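Local coordinates for protein Thiosulfate:glutathione sulfurtransferase (Homo sapiens, PDB 6BEV) that transfers sulfur from thiosulfate to glutathione, producing sulfite and S-sulfanylglutathione, a central intermediate in hydrogen sulfide metabolism, at residues 27-30 / 31-35; 67-70 / 71-75; 102-105 / 106-109. One frame throughout, in Å; residues are numbered along the deposited sequence. Where two conformers were deposited one is given.

Contact 1. Residues 27-30 / 31-35; sequences VSLP and ELRSL
Glu-31 OE1 takes a hydrogen bond from water 1 at 2.7 Å. The same water accepts from Ser-28 N at 2.9 Å, so it bridges the first turn of the helix from backbone to carboxylate. The other oxygen, OE2, forms a salt bridge with Arg-121. The Glu-31 chain is extended, with CG anti to the backbone N (chi1 -174°), and this carries the carboxylate back past Val-27. Glu-31 OE1 lies 3.7 Å from Val-27 CG2. Val-27 CG2 also meets Leu-32 CB at 4.2 Å, and Val-27 and Leu-32 both pack on Val-96 of the central sheet. Ser-28 is the N-cap of helix 29-38, which flanks the parallel sheet of this rhodanese domain. Ser-28 OG accepts a weak capping bond from Glu-31 N at 3.4 Å, while Ser-28 O accepts from Leu-32 N at 2.9 Å. Leu-29 and Arg-33 meet one turn apart: Leu-29 CD2 sits over one face of the Arg-33 guanidinium, 3.5 Å above its plane. Leu-29 CG and CD1 run beside NE. Arg-33 is extended from CG to NE, and Arg-33 NH2 hydrogen-bonds to Lys-133 O. Leu-29 also touches Trp-130 and Lys-133 of helix 126-133.

Contact 2. Residues 67-70 / 71-75; sequences ELES and ALQME
Leu-68 and Leu-72 meet one turn apart on helix 65-73 of the rhodanese domain. This is the tightly packed side. Leu-68 CD1 lies 3.9 Å from Leu-72 CG and about as close to its CD1. Leu-72 has CG beside its own backbone N (chi1 -63°), which puts Leu-72 CG 3.4 Å from Leu-68 O. Helix 103-114 covers this side: Leu-68 packs on Ala-108 and Leu-72 on Ala-112. With an alanine at Leu-72, Leu-68 CD1 would probably lose this neighbour and a gap would open toward Ala-112. Ala-71 is buried too, against Phe-79 and Tyr-83 of helix 76-83. On the solvent side the exposed Glu-69 and Gln-73 side chains barely meet, Glu-69 CG to Gln-73 CG 4.5 Å, although Gln-73 CG lies close to Glu-69 O. Ser-70 is also exposed. In the conformer given, Ser-70 OG donates to Glu-67 O at 2.8 Å. Glu-67 O also accepts from Ala-71 N. Near the C-terminal end, Gln-73 N still donates to Glu-69 O. Its second bond, to Ser-70 O, is weak, as is that of Met-74 N to the same oxygen. Met-74 leaves helical geometry, and its bend at chi3 (69°) brings Met-74 CE to 3.5 Å from Ser-70 O.

Contact 3. Residues 102-105 / 106-109; sequences GKRG and LQAT
Gly-105 O is held twice by Thr-109. Thr-109 OG1 donates to Gly-105 O at 2.8 Å and Thr-109 N at 2.9 Å, from opposite faces of the carbonyl plane. Thr-109 places OG1 beside its own backbone N (chi1 -61°), which points the hydroxyl back along the helix. The buried hydroxyl is thus satisfied within its own helix. Thr-109 also touches Phe-97 and Asn-122 of the sheet. Leu-106 swings its CG away from its backbone N (chi1 178°), and its side chain also touches Asn-122. Ala-108 N donates to Arg-104 O, and Ala-108 CB lies 3.4 Å from Arg-104 O. A bend at chi3 helps Arg-104 NH2 reach Glu-51, in a salt bridge, and Gln-100, in a hydrogen bond. The Arg-104 side chain also touches Cys-99. Leu-106 N donates to Gly-102 O at 2.8 Å. Gly-102 is the N-cap, with phi at 116°, where a CB would be jammed against the preceding carbonyl oxygen. Helix 103-114 joins strands 95-98 and 120-122 as a beta-alpha-beta crossover. The loop from the persulfide-forming Cys-99 runs into the N-terminus of this helix, as in other rhodaneses.

Overall arrangement
The three contacts follow in series along one rhodanese domain, each along one helix and its end: 29-38 for contact 1, 65-73 for contact 2 and 103-114 for contact 3. The helices flank a parallel sheet with strand order 61-62, 42-45, 95-98, 120-122. Contacts 1 and 2 lie on opposite sides of the chain's centre, with their own centres about 26 Å apart. Contact 3 is about 17 Å from contact 1 and about 16 Å from contact 2, centre to centre. Contacts 2 and 3 touch, where Leu-68 CD2 meets Ala-108 CB at 3.5 Å. Contact 3 begins beside the catalytic Cys-99, so this packing joins helix 65-73 to the helix that follows the active site. Contact 1 lies away from that site.

Contact 1. Residues 27-30 / 31-35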
loop_
_atom_site.group_PDB
_atom_site.type_symbol
_atom_site.label_atom_id
_atom_site.label_comp_id
_atom_site.label_asym_id
_atom_site.label_seq_id
_atom_site.Cartn_x
_atom_site.Cartn_y
_atom_site.Cartn_z
ATOM N N VAL A 27 -2.994 -10.413 -0.488
ATOM C CA VAL A 27 -2.260 -10.880 0.689
ATOM C C VAL A 27 -3.230 -10.991 1.863
ATOM O O VAL A 27 -4.065 -10.106 2.082
ATOM C CB VAL A 27 -1.052 -9.971 0.999
ATOM C CG1 VAL A 27 -1.477 -8.562 1.370
ATOM C CG2 VAL A 27 -0.181 -10.574 2.086
ATOM N N SER A 28 -3.144 -12.102 2.589
ATOM C CA SER A 28 -3.935 -12.314 3.791
ATOM C C SER A 28 -3.267 -11.660 4.999
ATOM O O SER A 28 -2.064 -11.388 5.008
ATOM C CB SER A 28 -4.063 -13.810 4.074
ATOM O OG SER A 28 -2.815 -14.326 4.499
ATOM N N LEU A 29 -4.062 -11.449 6.047
ATOM C CA LEU A 29 -3.534 -10.846 7.264
ATOM C C LEU A 29 -2.430 -11.678 7.892
ATOM O O LEU A 29 -1.417 -11.095 8.304
ATOM C CB LEU A 29 -4.665 -10.549 8.251
ATOM C CG LEU A 29 -4.237 -9.878 9.558
ATOM C CD1 LEU A 29 -3.551 -8.555 9.304
ATOM C CD2 LEU A 29 -5.455 -9.670 10.440
ATOM N N PRO A 30 -2.544 -13.001 8.023
ATOM C CA PRO A 30 -1.418 -13.729 8.626
ATOM C C PRO A 30 -0.126 -13.567 7.846
ATOM O O PRO A 30 0.939 -13.384 8.448
ATOM C CB PRO A 30 -1.923 -15.177 8.679
ATOM C CG PRO A 30 -3.409 -15.065 8.705
ATOM C CD PRO A 30 -3.723 -13.872 7.846
ATOM N N GLU A 31 -0.183 -13.623 6.517
ATOM C CA GLU A 31 1.036 -13.434 5.741
ATOM C C GLU A 31 1.551 -12.018 5.904
ATOM O O GLU A 31 2.756 -11.807 6.073
ATOM C CB GLU A 31 0.807 -13.750 4.265
ATOM C CG GLU A 31 2.125 -13.697 3.501
ATOM C CD GLU A 31 2.024 -13.857 1.994
ATOM O OE1 GLU A 31 0.926 -14.096 1.447
ATOM O OE2 GLU A 31 3.077 -13.701 1.341
ATOM N N LEU A 32 0.655 -11.037 5.848
ATOM C CA LEU A 32 1.069 -9.651 5.995
ATOM C C LEU A 32 1.768 -9.424 7.330
ATOM O O LEU A 32 2.806 -8.755 7.386
ATOM C CB LEU A 32 -0.140 -8.737 5.868
ATOM C CG LEU A 32 0.106 -7.233 6.042
ATOM C CD1 LEU A 32 1.168 -6.741 5.061
ATOM C CD2 LEU A 32 -1.186 -6.455 5.891
ATOM N N ARG A 33 1.222 -9.970 8.419
ATOM C CA ARG A 33 1.849 -9.767 9.724
ATOM C C ARG A 33 3.266 -10.317 9.739
ATOM O O ARG A 33 4.172 -9.696 10.303
ATOM C CB ARG A 33 0.999 -10.395 10.820
ATOM C CG ARG A 33 -0.246 -9.593 11.155
ATOM C CD ARG A 33 -1.180 -10.406 12.000
ATOM N NE ARG A 33 -2.239 -9.608 12.617
ATOM C CZ ARG A 33 -3.292 -10.135 13.225
ATOM N NH1 ARG A 33 -3.451 -11.445 13.223
ATOM N NH2 ARG A 33 -4.201 -9.357 13.792
ATOM N N SER A 34 3.493 -11.474 9.118
ATOM C CA SER A 34 4.846 -12.021 9.110
ATOM C C SER A 34 5.772 -11.230 8.198
ATOM O O SER A 34 6.958 -11.076 8.505
ATOM C CB SER A 34 4.829 -13.491 8.733
ATOM O OG SER A 34 4.196 -14.228 9.758
ATOM N N LEU A 35 5.263 -10.724 7.074
ATOM C CA LEU A 35 6.102 -9.903 6.210
ATOM C C LEU A 35 6.496 -8.604 6.900
ATOM O O LEU A 35 7.611 -8.102 6.715
ATOM C CB LEU A 35 5.384 -9.620 4.883
ATOM C CG LEU A 35 5.190 -10.819 3.960
ATOM C CD1 LEU A 35 4.187 -10.485 2.870
ATOM C CD2 LEU A 35 6.514 -11.246 3.340
HETATM O O HOH W 1 -1.694 -14.411 1.736
#

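Contact 2. Residues 67-70 / 71-75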
loop_
_atom_site.group_PDB
_atom_site.type_symbol
_atom_site.label_atom_id
_atom_site.label_comp_id
_atom_site.label_asym_id
_atom_site.label_seq_id
_atom_site.Cartn_x
_atom_site.Cartn_y
_atom_site.Cartn_z
ATOM N N GLU A 67 -3.917 9.915 -6.258
ATOM C CA GLU A 67 -2.549 10.381 -6.457
ATOM C C GLU A 67 -1.608 9.294 -6.953
ATOM O O GLU A 67 -0.480 9.607 -7.335
ATOM C CB GLU A 67 -1.957 10.913 -5.144
ATOM C CG GLU A 67 -2.673 12.114 -4.567
ATOM C CD GLU A 67 -2.119 12.561 -3.219
ATOM O OE1 GLU A 67 -0.920 12.324 -2.922
ATOM O OE2 GLU A 67 -2.898 13.156 -2.446
ATOM N N LEU A 68 -2.026 8.032 -6.929
ATOM C CA LEU A 68 -1.070 6.933 -7.057
ATOM C C LEU A 68 -0.446 6.857 -8.443
ATOM O O LEU A 68 0.742 6.542 -8.561
ATOM C CB LEU A 68 -1.732 5.614 -6.668
ATOM C CG LEU A 68 -0.833 4.375 -6.697
ATOM C CD1 LEU A 68 0.361 4.499 -5.767
ATOM C CD2 LEU A 68 -1.632 3.165 -6.333
ATOM N N GLU A 69 -1.222 7.082 -9.499
ATOM C CA GLU A 69 -0.642 7.073 -10.837
ATOM C C GLU A 69 0.492 8.083 -10.929
ATOM O O GLU A 69 1.598 7.762 -11.381
ATOM C CB GLU A 69 -1.742 7.379 -11.848
ATOM C CG GLU A 69 -1.336 7.284 -13.273
ATOM C CD GLU A 69 -2.534 7.011 -14.149
ATOM O OE1 GLU A 69 -2.462 6.087 -14.975
ATOM O OE2 GLU A 69 -3.568 7.698 -13.976
ATOM N N SER A 70 0.240 9.312 -10.487
ATOM C CA SER A 70 1.277 10.327 -10.551
ATOM C C SER A 70 2.455 9.972 -9.656
ATOM O O SER A 70 3.609 10.215 -10.027
ATOM C CB SER A 70 0.701 11.703 -10.228
ATOM O OG SER A 70 0.290 11.786 -8.885
ATOM N N ALA A 71 2.196 9.381 -8.482
ATOM C CA ALA A 71 3.293 8.971 -7.605
ATOM C C ALA A 71 4.185 7.924 -8.262
ATOM O O ALA A 71 5.412 7.953 -8.105
ATOM C CB ALA A 71 2.736 8.426 -6.285
ATOM N N LEU A 72 3.588 6.949 -8.940
ATOM C CA LEU A 72 4.380 5.911 -9.584
ATOM C C LEU A 72 5.042 6.402 -10.862
ATOM O O LEU A 72 6.020 5.795 -11.303
ATOM C CB LEU A 72 3.521 4.671 -9.848
ATOM C CG LEU A 72 2.974 4.001 -8.591
ATOM C CD1 LEU A 72 2.071 2.833 -8.974
ATOM C CD2 LEU A 72 4.090 3.524 -7.659
ATOM N N GLN A 73 4.548 7.485 -11.455
ATOM C CA GLN A 73 5.145 8.032 -12.670
ATOM C C GLN A 73 6.211 9.072 -12.389
ATOM O O GLN A 73 7.062 9.313 -13.258
ATOM C CB GLN A 73 4.066 8.678 -13.548
ATOM C CG GLN A 73 3.024 7.722 -14.090
ATOM C CD GLN A 73 3.437 7.017 -15.374
ATOM O OE1 GLN A 73 4.618 6.991 -15.765
ATOM N NE2 GLN A 73 2.462 6.441 -16.048
ATOM N N MET A 74 6.183 9.731 -11.237
ATOM C CA MET A 74 7.066 10.867 -11.035
ATOM C C MET A 74 8.488 10.405 -10.741
ATOM O O MET A 74 8.742 9.262 -10.356
ATOM C CB MET A 74 6.539 11.792 -9.932
ATOM C CG MET A 74 6.537 11.195 -8.533
ATOM S SD MET A 74 6.032 12.338 -7.224
ATOM C CE MET A 74 4.254 12.600 -7.548
ATOM N N GLU A 75 9.434 11.313 -10.954
ATOM C CA GLU A 75 10.819 10.959 -10.726
ATOM C C GLU A 75 11.072 10.652 -9.246
ATOM O O GLU A 75 10.402 11.195 -8.354
ATOM C CB GLU A 75 11.727 12.082 -11.205
ATOM C CG GLU A 75 11.649 12.305 -12.723
ATOM C CD GLU A 75 12.006 11.058 -13.508
ATOM O OE1 GLU A 75 13.106 10.525 -13.283
ATOM O OE2 GLU A 75 11.182 10.595 -14.326
#

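Contact 3. Residues 102-105 / 106-109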
loop_
_atom_site.group_PDB
_atom_site.type_symbol
_atom_site.label_atom_id
_atom_site.label_comp_id
_atom_site.label_asym_id
_atom_site.label_seq_id
_atom_site.Cartn_x
_atom_site.Cartn_y
_atom_site.Cartn_z
ATOM N N GLY A 102 -11.462 -2.602 0.961
ATOM C CA GLY A 102 -10.919 -3.418 -0.112
ATOM C C GLY A 102 -10.948 -2.772 -1.486
ATOM O O GLY A 102 -10.067 -3.044 -2.306
ATOM N N LYS A 103 -11.959 -1.947 -1.770
ATOM C CA LYS A 103 -12.211 -1.550 -3.151
ATOM C C LYS A 103 -11.143 -0.610 -3.692
ATOM O O LYS A 103 -10.694 -0.774 -4.830
ATOM C CB LYS A 103 -13.593 -0.925 -3.269
ATOM C CG LYS A 103 -14.669 -1.982 -3.364
ATOM C CD LYS A 103 -16.035 -1.433 -3.685
ATOM C CE LYS A 103 -16.998 -2.589 -3.890
ATOM N NZ LYS A 103 -18.387 -2.154 -4.199
ATOM N N ARG A 104 -10.758 0.419 -2.922
ATOM C CA ARG A 104 -9.688 1.303 -3.383
ATOM C C ARG A 104 -8.333 0.604 -3.347
ATOM O O ARG A 104 -7.484 0.855 -4.212
ATOM C CB ARG A 104 -9.683 2.617 -2.594
ATOM C CG ARG A 104 -10.822 3.552 -2.976
ATOM C CD ARG A 104 -10.877 4.802 -2.097
ATOM N NE ARG A 104 -11.282 4.460 -0.737
ATOM C CZ ARG A 104 -11.264 5.295 0.301
ATOM N NH1 ARG A 104 -10.831 6.540 0.153
ATOM N NH2 ARG A 104 -11.667 4.876 1.497
ATOM N N GLY A 105 -8.121 -0.287 -2.380
ATOM C CA GLY A 105 -6.901 -1.078 -2.377
ATOM C C GLY A 105 -6.778 -1.955 -3.608
ATOM O O GLY A 105 -5.703 -2.072 -4.203
ATOM N N LEU A 106 -7.891 -2.547 -4.040
ATOM C CA LEU A 106 -7.892 -3.325 -5.275
ATOM C C LEU A 106 -7.585 -2.441 -6.486
ATOM O O LEU A 106 -6.741 -2.781 -7.328
ATOM C CB LEU A 106 -9.255 -3.995 -5.445
ATOM C CG LEU A 106 -9.425 -4.819 -6.725
ATOM C CD1 LEU A 106 -8.393 -5.938 -6.837
ATOM C CD2 LEU A 106 -10.833 -5.398 -6.803
ATOM N N GLN A 107 -8.265 -1.299 -6.587
ATOM C CA GLN A 107 -8.006 -0.369 -7.675
ATOM C C GLN A 107 -6.532 0.029 -7.711
ATOM O O GLN A 107 -5.918 0.083 -8.784
ATOM C CB GLN A 107 -8.902 0.860 -7.506
ATOM C CG GLN A 107 -8.699 1.929 -8.555
ATOM C CD GLN A 107 -9.383 3.240 -8.214
ATOM O OE1 GLN A 107 -10.078 3.357 -7.209
ATOM N NE2 GLN A 107 -9.166 4.241 -9.046
ATOM N N ALA A 108 -5.952 0.335 -6.548
ATOM C CA ALA A 108 -4.554 0.745 -6.487
ATOM C C ALA A 108 -3.634 -0.389 -6.903
ATOM O O ALA A 108 -2.651 -0.160 -7.620
ATOM C CB ALA A 108 -4.230 1.197 -5.062
ATOM N N THR A 109 -3.934 -1.616 -6.468
ATOM C CA THR A 109 -3.080 -2.750 -6.796
ATOM C C THR A 109 -3.078 -2.997 -8.294
ATOM O O THR A 109 -2.025 -3.213 -8.906
ATOM C CB THR A 109 -3.551 -3.988 -6.041
ATOM O OG1 THR A 109 -3.468 -3.744 -4.627
ATOM C CG2 THR A 109 -2.686 -5.177 -6.359
#